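Local coordinates for protein peroxiredoxin PRX1, mitochondrial (Saccharomyces cerevisiae, PDB 5YKJ) that reduces peroxides in yeast mitochondria as a 1-Cys thiol peroxidase, its oxidised cysteine being resolved through the glutathione and thioredoxin systems, at residues A8-A13 with K19-D24; G31-H36 with F106-V111; V172-W177 with D182-P187; F201-I204 with L208-T211. All coordinates share one frame; numbering follows the deposited sequence.

Contact 1: residues A8-A13 with K19-D24; sequences APNFDA and KINFYD
Asn10 OD1 takes two backbone N-H groups: Tyr23 N crosses from the other segment to it at 3.1 Å, and Phe11 N reaches it at 2.7 Å from the opposite face of the amide. With CG anti to the backbone N (chi1 -163°), the Asn10 amide lies flat over the Tyr23 ring, the planes 5° apart, and CB sits above the ring centre. An asparagine suits this place because it accepts and donates at once: its ND2 reaches Asn21 OD1 at 3.2 Å, within its own amide plane. Asn21 is the N-cap of helix 22-26, and its OD1 also accepts from Asp24 N, while its ND2 gives a nearly straight bond (170°) to Asp12 OD1. Tyr23 OH closes the far end on Ala8 O at 2.6 Å. Beside these polar groups, the Phe11 and Phe22 rings form an offset stack with centroids 4.6 Å apart. Ala13 and Ile20 are a hydrogen-bonded pair of the short β hairpin formed by strands 12-13 and 20-21, the second leading directly into helix 22-26. Phe11 packs against Val104 and Leu107 of helix 103-107, while Ile20 and Phe22 lie on Ile66 of strand 63-69.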
loop_
_atom_site.group_PDB
_atom_site.type_symbol
_atom_site.label_atom_id
_atom_site.label_comp_id
_atom_site.label_asym_id
_atom_site.label_seq_id
_atom_site.Cartn_x
_atom_site.Cartn_y
_atom_site.Cartn_z
ATOM N N ALA A 8 6.210 9.857 3.552
ATOM C CA ALA A 8 5.060 10.022 2.715
ATOM C C ALA A 8 4.501 11.426 2.996
ATOM O O ALA A 8 4.125 11.742 4.038
ATOM C CB ALA A 8 4.009 9.001 3.070
ATOM N N PRO A 9 4.474 12.262 1.963
ATOM C CA PRO A 9 4.001 13.625 2.177
ATOM C C PRO A 9 2.543 13.714 2.588
ATOM O O PRO A 9 1.758 13.042 2.078
ATOM C CB PRO A 9 4.140 14.303 0.812
ATOM C CG PRO A 9 4.662 13.311 -0.099
ATOM C CD PRO A 9 4.992 12.067 0.615
ATOM N N ASN A 10 2.261 14.589 3.535
ATOM C CA ASN A 10 0.916 14.815 3.953
ATOM C C ASN A 10 0.190 15.723 2.959
ATOM O O ASN A 10 0.781 16.437 2.249
ATOM C CB ASN A 10 0.895 15.448 5.335
ATOM C CG ASN A 10 -0.471 15.341 6.013
ATOM O OD1 ASN A 10 -1.364 14.749 5.498
ATOM N ND2 ASN A 10 -0.595 15.966 7.172
ATOM N N PHE A 11 -1.118 15.657 2.969
ATOM C CA PHE A 11 -1.921 16.436 2.074
ATOM C C PHE A 11 -3.342 16.526 2.578
ATOM O O PHE A 11 -3.720 15.770 3.335
ATOM C CB PHE A 11 -1.897 15.882 0.615
ATOM C CG PHE A 11 -2.344 14.455 0.471
ATOM C CD1 PHE A 11 -3.669 14.154 0.267
ATOM C CD2 PHE A 11 -1.445 13.419 0.485
ATOM C CE1 PHE A 11 -4.110 12.862 0.185
ATOM C CE2 PHE A 11 -1.883 12.132 0.359
ATOM C CZ PHE A 11 -3.209 11.854 0.188
ATOM N N ASP A 12 -4.069 17.488 2.048
ATOM C CA ASP A 12 -5.474 17.641 2.282
ATOM C C ASP A 12 -6.153 17.332 0.955
ATOM O O ASP A 12 -5.674 17.700 -0.044
ATOM C CB ASP A 12 -5.861 19.052 2.715
ATOM C CG ASP A 12 -5.347 19.406 4.091
ATOM O OD1 ASP A 12 -5.520 18.724 5.021
ATOM O OD2 ASP A 12 -4.742 20.439 4.203
ATOM N N ALA A 13 -7.269 16.650 0.997
ATOM C CA ALA A 13 -7.966 16.323 -0.221
ATOM C C ALA A 13 -9.435 16.100 0.007
ATOM O O ALA A 13 -9.835 15.825 1.055
ATOM C CB ALA A 13 -7.401 15.042 -0.814
ATOM N N LYS A 19 -13.779 15.675 3.101
ATOM C CA LYS A 19 -12.463 16.194 3.158
ATOM C C LYS A 19 -11.620 15.510 4.236
ATOM O O LYS A 19 -12.055 15.323 5.306
ATOM C CB LYS A 19 -12.516 17.696 3.373
ATOM C CG LYS A 19 -13.184 18.403 2.222
ATOM C CD LYS A 19 -13.055 19.903 2.295
ATOM C CE LYS A 19 -13.548 20.606 1.037
ATOM N NZ LYS A 19 -13.490 22.081 1.246
ATOM N N ILE A 20 -10.392 15.178 3.889
ATOM C CA ILE A 20 -9.485 14.565 4.803
ATOM C C ILE A 20 -8.125 15.235 4.804
ATOM O O ILE A 20 -7.792 15.950 3.937
ATOM C CB ILE A 20 -9.274 13.070 4.539
ATOM C CG1 ILE A 20 -8.398 12.837 3.326
ATOM C CG2 ILE A 20 -10.587 12.365 4.435
ATOM C CD1 ILE A 20 -7.891 11.412 3.220
ATOM N N ASN A 21 -7.386 14.944 5.849
ATOM C CA ASN A 21 -5.998 15.276 5.958
ATOM C C ASN A 21 -5.424 13.840 5.979
ATOM O O ASN A 21 -5.855 13.071 6.716
ATOM C CB ASN A 21 -5.662 16.022 7.209
ATOM C CG ASN A 21 -4.179 16.150 7.400
ATOM O OD1 ASN A 21 -3.568 15.379 8.050
ATOM N ND2 ASN A 21 -3.630 17.108 6.755
ATOM N N PHE A 22 -4.452 13.539 5.136
ATOM C CA PHE A 22 -3.946 12.198 5.036
ATOM C C PHE A 22 -3.386 11.608 6.304
ATOM O O PHE A 22 -3.691 10.537 6.633
ATOM C CB PHE A 22 -2.875 12.216 3.930
ATOM C CG PHE A 22 -2.334 10.845 3.522
ATOM C CD1 PHE A 22 -3.172 9.848 3.141
ATOM C CD2 PHE A 22 -1.002 10.601 3.489
ATOM C CE1 PHE A 22 -2.704 8.636 2.799
ATOM C CE2 PHE A 22 -0.507 9.367 3.107
ATOM C CZ PHE A 22 -1.370 8.393 2.740
ATOM N N TYR A 23 -2.548 12.349 6.986
ATOM C CA TYR A 23 -1.964 11.867 8.220
ATOM C C TYR A 23 -3.045 11.586 9.285
ATOM O O TYR A 23 -2.991 10.623 9.964
ATOM C CB TYR A 23 -0.901 12.841 8.771
ATOM C CG TYR A 23 0.460 12.812 8.109
ATOM C CD1 TYR A 23 0.643 12.217 6.900
ATOM C CD2 TYR A 23 1.527 13.386 8.713
ATOM C CE1 TYR A 23 1.864 12.217 6.299
ATOM C CE2 TYR A 23 2.746 13.400 8.140
ATOM C CZ TYR A 23 2.921 12.784 6.928
ATOM O OH TYR A 23 4.142 12.777 6.375
ATOM N N ASP A 24 -4.006 12.490 9.365
ATOM C CA ASP A 24 -5.111 12.345 10.286
ATOM C C ASP A 24 -5.928 11.122 9.944
ATOM O O ASP A 24 -6.352 10.422 10.825
ATOM C CB ASP A 24 -6.006 13.576 10.232
ATOM C CG ASP A 24 -5.431 14.764 10.944
ATOM O OD1 ASP A 24 -4.464 14.623 11.631
ATOM O OD2 ASP A 24 -5.952 15.834 10.770
#

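Contact 2: residues G31-H36 with F106-V111; sequences GVLFSH and FLYDMV
Leu33 and Ser35, two residues apart on the central strand 30-36 of the thioredoxin-fold sheet, meet Tyr108 and Met110 from the turn that ends helix 103-107. The turn is a Schellman motif: Asp109, with its positive phi, is the C-prime residue, Asp109 N bonds to Phe106 O at 3.0 Å, and Met110 N bonds to Ala105 O. Tyr108 and Met110, on either side of Asp109 in sequence, both point toward the strand, whereas Asp109 is exposed, as befits a carboxylate; its OD2 bonds to Leu2 N.

The buried side consists of two touches, with no hydrogen bond between the segments. In the first, one methyl of Leu33, CD2, lies over a face of the Tyr108 ring, 3.9 Å from its centroid and displaced toward the rim, a CH-pi contact. Leucine supplies a branched apolar end that an aromatic face can cover, and the phenol carries its polar group past it: Tyr108 OH bonds to Pro9 O. Phe131 of strand 129-133 meets the same ring edge-to-face.

In the second, the small Ser35 accommodates the end of the long Met110 chain. That chain runs extended to SD and then bends (chi3 -76°), which turns the methyl against the serine. The hydroxyl is buried beside it but satisfied by Ser129 O on the neighbouring strand. The contact is modest, 144 Å² of surface, and the backbones stay apart, the nearest alpha carbons being Ser35 CA and Met110 CA at 9.2 Å. Met110 CE comes to 3.3 Å from Ser35 OG, with SD 3.5 Å from the same oxygen.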
loop_
_atom_site.group_PDB
_atom_site.type_symbol
_atom_site.label_atom_id
_atom_site.label_comp_id
_atom_site.label_asym_id
_atom_site.label_seq_id
_atom_site.Cartn_x
_atom_site.Cartn_y
_atom_site.Cartn_z
ATOM N N GLY A 31 -0.736 2.141 6.348
ATOM C CA GLY A 31 -1.500 2.567 5.220
ATOM C C GLY A 31 -1.076 1.966 3.876
ATOM O O GLY A 31 0.039 1.696 3.678
ATOM N N VAL A 32 -2.053 1.782 3.021
ATOM C CA VAL A 32 -1.838 1.371 1.656
ATOM C C VAL A 32 -2.522 2.418 0.746
ATOM O O VAL A 32 -3.710 2.516 0.727
ATOM C CB VAL A 32 -2.329 -0.054 1.360
ATOM C CG1 VAL A 32 -2.140 -0.389 -0.101
ATOM C CG2 VAL A 32 -1.579 -1.071 2.154
ATOM N N LEU A 33 -1.704 3.189 0.030
ATOM C CA LEU A 33 -2.213 4.154 -0.894
ATOM C C LEU A 33 -2.045 3.556 -2.312
ATOM O O LEU A 33 -0.965 3.282 -2.698
ATOM C CB LEU A 33 -1.501 5.484 -0.757
ATOM C CG LEU A 33 -1.704 6.618 -1.742
ATOM C CD1 LEU A 33 -3.110 7.122 -1.683
ATOM C CD2 LEU A 33 -0.664 7.713 -1.543
ATOM N N PHE A 34 -3.149 3.354 -3.010
ATOM C CA PHE A 34 -3.154 2.783 -4.322
ATOM C C PHE A 34 -3.774 3.745 -5.342
ATOM O O PHE A 34 -4.699 4.375 -5.084
ATOM C CB PHE A 34 -3.840 1.410 -4.378
ATOM C CG PHE A 34 -5.224 1.363 -3.777
ATOM C CD1 PHE A 34 -5.385 1.089 -2.493
ATOM C CD2 PHE A 34 -6.330 1.597 -4.520
ATOM C CE1 PHE A 34 -6.613 1.018 -1.946
ATOM C CE2 PHE A 34 -7.588 1.521 -3.976
ATOM C CZ PHE A 34 -7.716 1.255 -2.689
ATOM N N SER A 35 -3.138 3.782 -6.502
ATOM C CA SER A 35 -3.418 4.712 -7.531
ATOM C C SER A 35 -4.006 4.176 -8.833
ATOM O O SER A 35 -3.702 3.144 -9.233
ATOM C CB SER A 35 -2.121 5.453 -7.857
ATOM O OG SER A 35 -1.482 5.812 -6.686
ATOM N N HIS A 36 -4.881 4.993 -9.407
ATOM C CA HIS A 36 -5.555 4.715 -10.651
ATOM C C HIS A 36 -5.584 5.933 -11.557
ATOM O O HIS A 36 -5.794 6.972 -11.136
ATOM C CB HIS A 36 -6.977 4.204 -10.371
ATOM C CG HIS A 36 -6.979 3.017 -9.487
ATOM N ND1 HIS A 36 -6.812 1.748 -9.953
ATOM C CD2 HIS A 36 -7.084 2.909 -8.153
ATOM C CE1 HIS A 36 -6.762 0.919 -8.942
ATOM N NE2 HIS A 36 -6.941 1.593 -7.842
ATOM N N PHE A 106 0.974 14.267 -8.471
ATOM C CA PHE A 106 2.178 15.040 -8.678
ATOM C C PHE A 106 3.035 15.052 -7.413
ATOM O O PHE A 106 4.196 14.831 -7.460
ATOM C CB PHE A 106 1.806 16.466 -9.134
ATOM C CG PHE A 106 2.985 17.393 -9.361
ATOM C CD1 PHE A 106 3.876 17.213 -10.374
ATOM C CD2 PHE A 106 3.145 18.467 -8.541
ATOM C CE1 PHE A 106 4.917 18.072 -10.527
ATOM C CE2 PHE A 106 4.172 19.330 -8.719
ATOM C CZ PHE A 106 5.061 19.133 -9.705
ATOM N N LEU A 107 2.358 15.247 -6.287
ATOM C CA LEU A 107 3.021 15.261 -5.008
ATOM C C LEU A 107 3.705 13.912 -4.714
ATOM O O LEU A 107 4.659 13.854 -4.046
ATOM C CB LEU A 107 2.031 15.609 -3.900
ATOM C CG LEU A 107 2.481 15.511 -2.465
ATOM C CD1 LEU A 107 3.473 16.627 -2.172
ATOM C CD2 LEU A 107 1.287 15.631 -1.553
ATOM N N TYR A 108 3.124 12.875 -5.266
ATOM C CA TYR A 108 3.638 11.532 -5.088
ATOM C C TYR A 108 4.545 11.022 -6.209
ATOM O O TYR A 108 4.812 9.891 -6.283
ATOM C CB TYR A 108 2.522 10.532 -4.679
ATOM C CG TYR A 108 2.271 10.523 -3.196
ATOM C CD1 TYR A 108 1.594 11.548 -2.602
ATOM C CD2 TYR A 108 2.742 9.495 -2.407
ATOM C CE1 TYR A 108 1.406 11.577 -1.238
ATOM C CE2 TYR A 108 2.562 9.515 -1.051
ATOM C CZ TYR A 108 1.883 10.546 -0.474
ATOM O OH TYR A 108 1.716 10.536 0.844
ATOM N N ASP A 109 4.947 11.971 -7.039
ATOM C CA ASP A 109 5.891 11.766 -8.125
ATOM C C ASP A 109 5.459 10.859 -9.279
ATOM O O ASP A 109 6.274 10.396 -10.007
ATOM C CB ASP A 109 7.244 11.298 -7.576
ATOM C CG ASP A 109 8.020 12.401 -6.857
ATOM O OD1 ASP A 109 7.873 13.542 -7.142
ATOM O OD2 ASP A 109 8.812 12.084 -6.004
ATOM N N MET A 110 4.169 10.660 -9.403
ATOM C CA MET A 110 3.657 9.842 -10.468
ATOM C C MET A 110 3.472 10.554 -11.805
ATOM O O MET A 110 3.351 9.909 -12.800
ATOM C CB MET A 110 2.390 9.150 -10.061
ATOM C CG MET A 110 2.672 8.194 -8.970
ATOM S SD MET A 110 1.154 7.305 -8.415
ATOM C CE MET A 110 0.283 8.542 -7.410
ATOM N N VAL A 111 3.467 11.883 -11.787
ATOM C CA VAL A 111 3.368 12.699 -12.980
ATOM C C VAL A 111 4.329 13.890 -12.796
ATOM O O VAL A 111 4.665 14.200 -11.720
ATOM C CB VAL A 111 1.973 13.206 -13.305
ATOM C CG1 VAL A 111 1.072 12.066 -13.682
ATOM C CG2 VAL A 111 1.380 13.997 -12.154
#

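Contact 3: residues V172-W177 with D182-P187; sequences VTPINW and DVIIPP
The CG2 methyl of Val172 presses on the branched root of Ile184, 3.6 Å from its CB and 3.7 Å from its CG2. The two residues form a single antiparallel bridge: Val172 N bonds to Ile184 O at 3.0 Å and Ile184 N to Val172 O at 2.9 Å. Beta-branched residues suit the place, since they favour an extended backbone and carry bulk close to it. The other arm of Ile184 goes further: CG1 is anti to the carbonyl carbon (chi1 -64°), and CD1 ends 3.7 Å from Pro174 CB, against the flank of the proline ring. Pro174 begins a type II turn that closes with Trp177 N on Pro174 O and has Asn176, at positive phi, in third place. Thr173 CG2 rests over the centre of one face of the Trp177 indole. Val183 CG1 approaches Trp177 NE1 to 3.8 Å, the two side chains pointing the same way; NE1 also makes a weak hydrogen bond to Asp181 O. Asp182 O lies at the ring edge, 3.6 Å from Trp177 CD1. Trp177 and Val183 both pack on Leu165 of helix 153-169, while strand 208-211 pairs with 182-187 through the backbones of Val183 and Ile185.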
loop_
_atom_site.group_PDB
_atom_site.type_symbol
_atom_site.label_atom_id
_atom_site.label_comp_id
_atom_site.label_asym_id
_atom_site.label_seq_id
_atom_site.Cartn_x
_atom_site.Cartn_y
_atom_site.Cartn_z
ATOM N N VAL A 172 14.320 -10.555 9.391
ATOM C CA VAL A 172 14.200 -10.295 7.958
ATOM C C VAL A 172 13.616 -11.532 7.281
ATOM O O VAL A 172 13.741 -12.593 7.785
ATOM C CB VAL A 172 15.470 -9.766 7.233
ATOM C CG1 VAL A 172 15.895 -8.408 7.689
ATOM C CG2 VAL A 172 16.563 -10.792 7.046
ATOM N N THR A 173 12.955 -11.356 6.138
ATOM C CA THR A 173 12.294 -12.455 5.506
ATOM C C THR A 173 12.878 -12.792 4.140
ATOM O O THR A 173 13.220 -12.014 3.393
ATOM C CB THR A 173 10.761 -12.241 5.358
ATOM O OG1 THR A 173 10.525 -11.110 4.565
ATOM C CG2 THR A 173 10.047 -12.133 6.681
ATOM N N PRO A 174 13.010 -14.110 3.914
ATOM C CA PRO A 174 13.602 -14.577 2.673
ATOM C C PRO A 174 12.622 -14.547 1.517
ATOM O O PRO A 174 11.488 -14.344 1.686
ATOM C CB PRO A 174 13.943 -16.019 2.950
ATOM C CG PRO A 174 12.901 -16.450 3.890
ATOM C CD PRO A 174 12.673 -15.263 4.780
ATOM N N ILE A 175 13.161 -14.823 0.360
ATOM C CA ILE A 175 12.357 -14.897 -0.809
ATOM C C ILE A 175 11.215 -15.897 -0.568
ATOM O O ILE A 175 11.382 -16.898 0.015
ATOM C CB ILE A 175 13.211 -15.402 -1.999
ATOM C CG1 ILE A 175 12.473 -15.341 -3.321
ATOM C CG2 ILE A 175 13.637 -16.840 -1.750
ATOM C CD1 ILE A 175 12.594 -13.986 -3.975
ATOM N N ASN A 176 10.047 -15.511 -1.033
ATOM C CA ASN A 176 8.874 -16.328 -1.003
ATOM C C ASN A 176 8.343 -16.689 0.376
ATOM O O ASN A 176 7.592 -17.579 0.484
ATOM C CB ASN A 176 9.201 -17.568 -1.783
ATOM C CG ASN A 176 9.341 -17.322 -3.269
ATOM O OD1 ASN A 176 8.883 -16.360 -3.787
ATOM N ND2 ASN A 176 10.035 -18.218 -3.922
ATOM N N TRP A 177 8.741 -15.940 1.385
ATOM C CA TRP A 177 8.317 -16.191 2.736
ATOM C C TRP A 177 6.822 -16.120 2.955
ATOM O O TRP A 177 6.182 -15.258 2.483
ATOM C CB TRP A 177 8.982 -15.188 3.706
ATOM C CG TRP A 177 8.544 -15.268 5.114
ATOM C CD1 TRP A 177 9.044 -16.060 6.061
ATOM C CD2 TRP A 177 7.529 -14.493 5.737
ATOM N NE1 TRP A 177 8.444 -15.835 7.222
ATOM C CE2 TRP A 177 7.486 -14.882 7.066
ATOM C CE3 TRP A 177 6.656 -13.511 5.300
ATOM C CZ2 TRP A 177 6.609 -14.330 7.956
ATOM C CZ3 TRP A 177 5.804 -12.996 6.157
ATOM C CH2 TRP A 177 5.779 -13.375 7.484
ATOM N N ASP A 182 10.297 -19.991 8.662
ATOM C CA ASP A 182 11.452 -19.511 9.362
ATOM C C ASP A 182 11.897 -18.151 8.786
ATOM O O ASP A 182 11.754 -17.875 7.637
ATOM C CB ASP A 182 12.631 -20.495 9.284
ATOM C CG ASP A 182 12.363 -21.825 9.978
ATOM O OD1 ASP A 182 11.452 -21.898 10.767
ATOM O OD2 ASP A 182 13.070 -22.771 9.648
ATOM N N VAL A 183 12.455 -17.354 9.655
ATOM C CA VAL A 183 12.961 -16.035 9.380
ATOM C C VAL A 183 14.483 -15.978 9.532
ATOM O O VAL A 183 15.100 -16.888 9.975
ATOM C CB VAL A 183 12.293 -14.974 10.259
ATOM C CG1 VAL A 183 10.812 -14.840 9.956
ATOM C CG2 VAL A 183 12.473 -15.264 11.734
ATOM N N ILE A 184 15.033 -14.851 9.138
ATOM C CA ILE A 184 16.452 -14.634 9.148
ATOM C C ILE A 184 16.911 -13.572 10.145
ATOM O O ILE A 184 16.292 -12.594 10.291
ATOM C CB ILE A 184 16.938 -14.271 7.738
ATOM C CG1 ILE A 184 16.723 -15.399 6.767
ATOM C CG2 ILE A 184 18.404 -13.905 7.734
ATOM C CD1 ILE A 184 16.589 -14.948 5.334
ATOM N N ILE A 185 18.012 -13.834 10.825
ATOM C CA ILE A 185 18.526 -12.917 11.785
ATOM C C ILE A 185 19.338 -11.890 11.038
ATOM O O ILE A 185 20.123 -12.222 10.288
ATOM C CB ILE A 185 19.351 -13.673 12.867
ATOM C CG1 ILE A 185 18.472 -14.693 13.547
ATOM C CG2 ILE A 185 19.896 -12.711 13.904
ATOM C CD1 ILE A 185 19.221 -15.646 14.463
ATOM N N PRO A 186 19.076 -10.610 11.293
ATOM C CA PRO A 186 19.807 -9.574 10.604
ATOM C C PRO A 186 21.301 -9.653 10.952
ATOM O O PRO A 186 21.714 -9.947 11.996
ATOM C CB PRO A 186 19.194 -8.266 11.140
ATOM C CG PRO A 186 17.900 -8.625 11.681
ATOM C CD PRO A 186 18.088 -10.028 12.208
ATOM N N PRO A 187 22.100 -9.351 9.934
ATOM C CA PRO A 187 23.548 -9.399 10.079
ATOM C C PRO A 187 24.096 -8.441 11.109
ATOM O O PRO A 187 25.149 -8.669 11.612
ATOM C CB PRO A 187 24.099 -9.121 8.705
ATOM C CG PRO A 187 22.985 -8.843 7.841
ATOM C CD PRO A 187 21.695 -9.060 8.558
#

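Contact 4: residues F201-I204 with L208-T211; sequences FNEI and LRFT
Arg209 runs alongside the Phe201 ring, and its aliphatic stem carries most of their contact. CB starts 3.8 Å from Phe201 CD1. CG touches two neighbours, Phe201 CD1 and Glu203 CG, each at 3.9 Å, in directions roughly at right angles. CD has moved on to Phe201 CE1, at 3.8 Å. There the chain bends (chi3 -65°), and the guanidinium stands steeply to the ring, the planes 75° apart; any cation-pi attraction is long and weak. The tip looks elsewhere: NH1 donates to Val189 O and Asn191 OD1. Asn191 also holds Glu203 OE2, so the carboxylate and the guanidinium share a neighbour without touching. Arginine fits because its three methylenes can lie on a phenyl group while its end serves polar partners. On the face that carries Asn202 and Phe210, Ile204 CG1 lies 4.1 Å from Phe210 CD2, at the edge of the ring; Leu208 lies alongside Ile204. Backbone bonds join Asn202 N to Phe210 O at 2.9 Å, Phe210 N to Asn202 O, and Ile204 N to Leu208 O. Together they make a two-stranded antiparallel β hairpin, the last strands of the C-terminal region of this 1-Cys peroxiredoxin.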
loop_
_atom_site.group_PDB
_atom_site.type_symbol
_atom_site.label_atom_id
_atom_site.label_comp_id
_atom_site.label_asym_id
_atom_site.label_seq_id
_atom_site.Cartn_x
_atom_site.Cartn_y
_atom_site.Cartn_z
ATOM N N PHE A 201 19.596 -21.165 16.094
ATOM C CA PHE A 201 19.560 -20.767 14.697
ATOM C C PHE A 201 20.435 -21.704 13.892
ATOM O O PHE A 201 21.315 -22.323 14.417
ATOM C CB PHE A 201 19.962 -19.291 14.483
ATOM C CG PHE A 201 21.312 -18.911 15.007
ATOM C CD1 PHE A 201 22.429 -19.070 14.245
ATOM C CD2 PHE A 201 21.445 -18.342 16.222
ATOM C CE1 PHE A 201 23.647 -18.723 14.713
ATOM C CE2 PHE A 201 22.657 -17.967 16.704
ATOM C CZ PHE A 201 23.767 -18.140 15.947
ATOM N N ASN A 202 20.129 -21.778 12.613
ATOM C CA ASN A 202 20.839 -22.582 11.657
ATOM C C ASN A 202 21.679 -21.668 10.793
ATOM O O ASN A 202 21.152 -21.012 9.968
ATOM C CB ASN A 202 19.810 -23.278 10.788
ATOM C CG ASN A 202 20.408 -24.140 9.725
ATOM O OD1 ASN A 202 21.570 -24.407 9.707
ATOM N ND2 ASN A 202 19.589 -24.559 8.836
ATOM N N GLU A 203 22.989 -21.707 10.993
ATOM C CA GLU A 203 23.957 -20.901 10.274
ATOM C C GLU A 203 24.372 -21.616 9.001
ATOM O O GLU A 203 25.120 -22.511 9.039
ATOM C CB GLU A 203 25.187 -20.621 11.152
ATOM C CG GLU A 203 26.144 -19.596 10.560
ATOM C CD GLU A 203 27.341 -19.384 11.443
ATOM O OE1 GLU A 203 28.441 -19.301 10.936
ATOM O OE2 GLU A 203 27.138 -19.242 12.596
ATOM N N ILE A 204 23.769 -21.197 7.901
ATOM C CA ILE A 204 24.066 -21.690 6.578
ATOM C C ILE A 204 25.400 -21.094 6.112
ATOM O O ILE A 204 26.222 -21.723 5.616
ATOM C CB ILE A 204 22.922 -21.413 5.594
ATOM C CG1 ILE A 204 21.615 -22.015 6.082
ATOM C CG2 ILE A 204 23.337 -21.878 4.210
ATOM C CD1 ILE A 204 21.702 -23.497 6.209
ATOM N N LEU A 208 23.920 -15.706 6.912
ATOM C CA LEU A 208 22.643 -16.293 6.650
ATOM C C LEU A 208 22.294 -17.339 7.700
ATOM O O LEU A 208 22.671 -18.449 7.611
ATOM C CB LEU A 208 22.620 -16.924 5.264
ATOM C CG LEU A 208 21.316 -17.539 4.809
ATOM C CD1 LEU A 208 20.197 -16.529 4.666
ATOM C CD2 LEU A 208 21.513 -18.248 3.486
ATOM N N ARG A 209 21.542 -16.871 8.688
ATOM C CA ARG A 209 21.086 -17.662 9.817
ATOM C C ARG A 209 19.573 -17.671 9.963
ATOM O O ARG A 209 19.014 -16.682 10.211
ATOM C CB ARG A 209 21.723 -17.146 11.103
ATOM C CG ARG A 209 23.238 -17.036 11.032
ATOM C CD ARG A 209 23.791 -16.039 12.037
ATOM N NE ARG A 209 23.367 -14.689 11.753
ATOM C CZ ARG A 209 23.580 -13.628 12.496
ATOM N NH1 ARG A 209 24.246 -13.680 13.632
ATOM N NH2 ARG A 209 23.106 -12.471 12.109
ATOM N N PHE A 210 18.985 -18.844 9.842
ATOM C CA PHE A 210 17.548 -19.021 9.996
ATOM C C PHE A 210 17.138 -19.385 11.437
ATOM O O PHE A 210 17.777 -20.127 12.070
ATOM C CB PHE A 210 16.999 -20.079 9.047
ATOM C CG PHE A 210 17.023 -19.686 7.600
ATOM C CD1 PHE A 210 15.952 -19.081 7.037
ATOM C CD2 PHE A 210 18.092 -19.975 6.809
ATOM C CE1 PHE A 210 15.945 -18.744 5.728
ATOM C CE2 PHE A 210 18.112 -19.604 5.496
ATOM C CZ PHE A 210 17.032 -19.005 4.953
ATOM N N THR A 211 16.024 -18.838 11.862
ATOM C CA THR A 211 15.518 -19.114 13.188
ATOM C C THR A 211 14.033 -19.233 13.071
ATOM O O THR A 211 13.459 -18.744 12.156
ATOM C CB THR A 211 15.945 -18.057 14.191
ATOM O OG1 THR A 211 15.611 -18.475 15.487
ATOM C CG2 THR A 211 15.262 -16.727 13.912
#

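In the fold
Along the chain the four contacts follow in series, each closing before the next opens, and they fall into two pairs. Contacts 1 and 2 have centres 12 Å apart in the thioredoxin-fold part; helix 22-26 leads into strand 30-36, and the two contacts touch where Phe11 and Phe22 of contact 1 pack on Tyr108 of contact 2. Contacts 3 and 4, with centres 9 Å apart, share the small antiparallel sheet in which strand 208-211 lies between 183-184 and 202-205. The pairs sit on opposite sides of the chain's centre, contacts 1 and 4 being about 42 Å apart between centres. The chain thus has a compact core followed by helix 153-169 and a separate C-terminal arm.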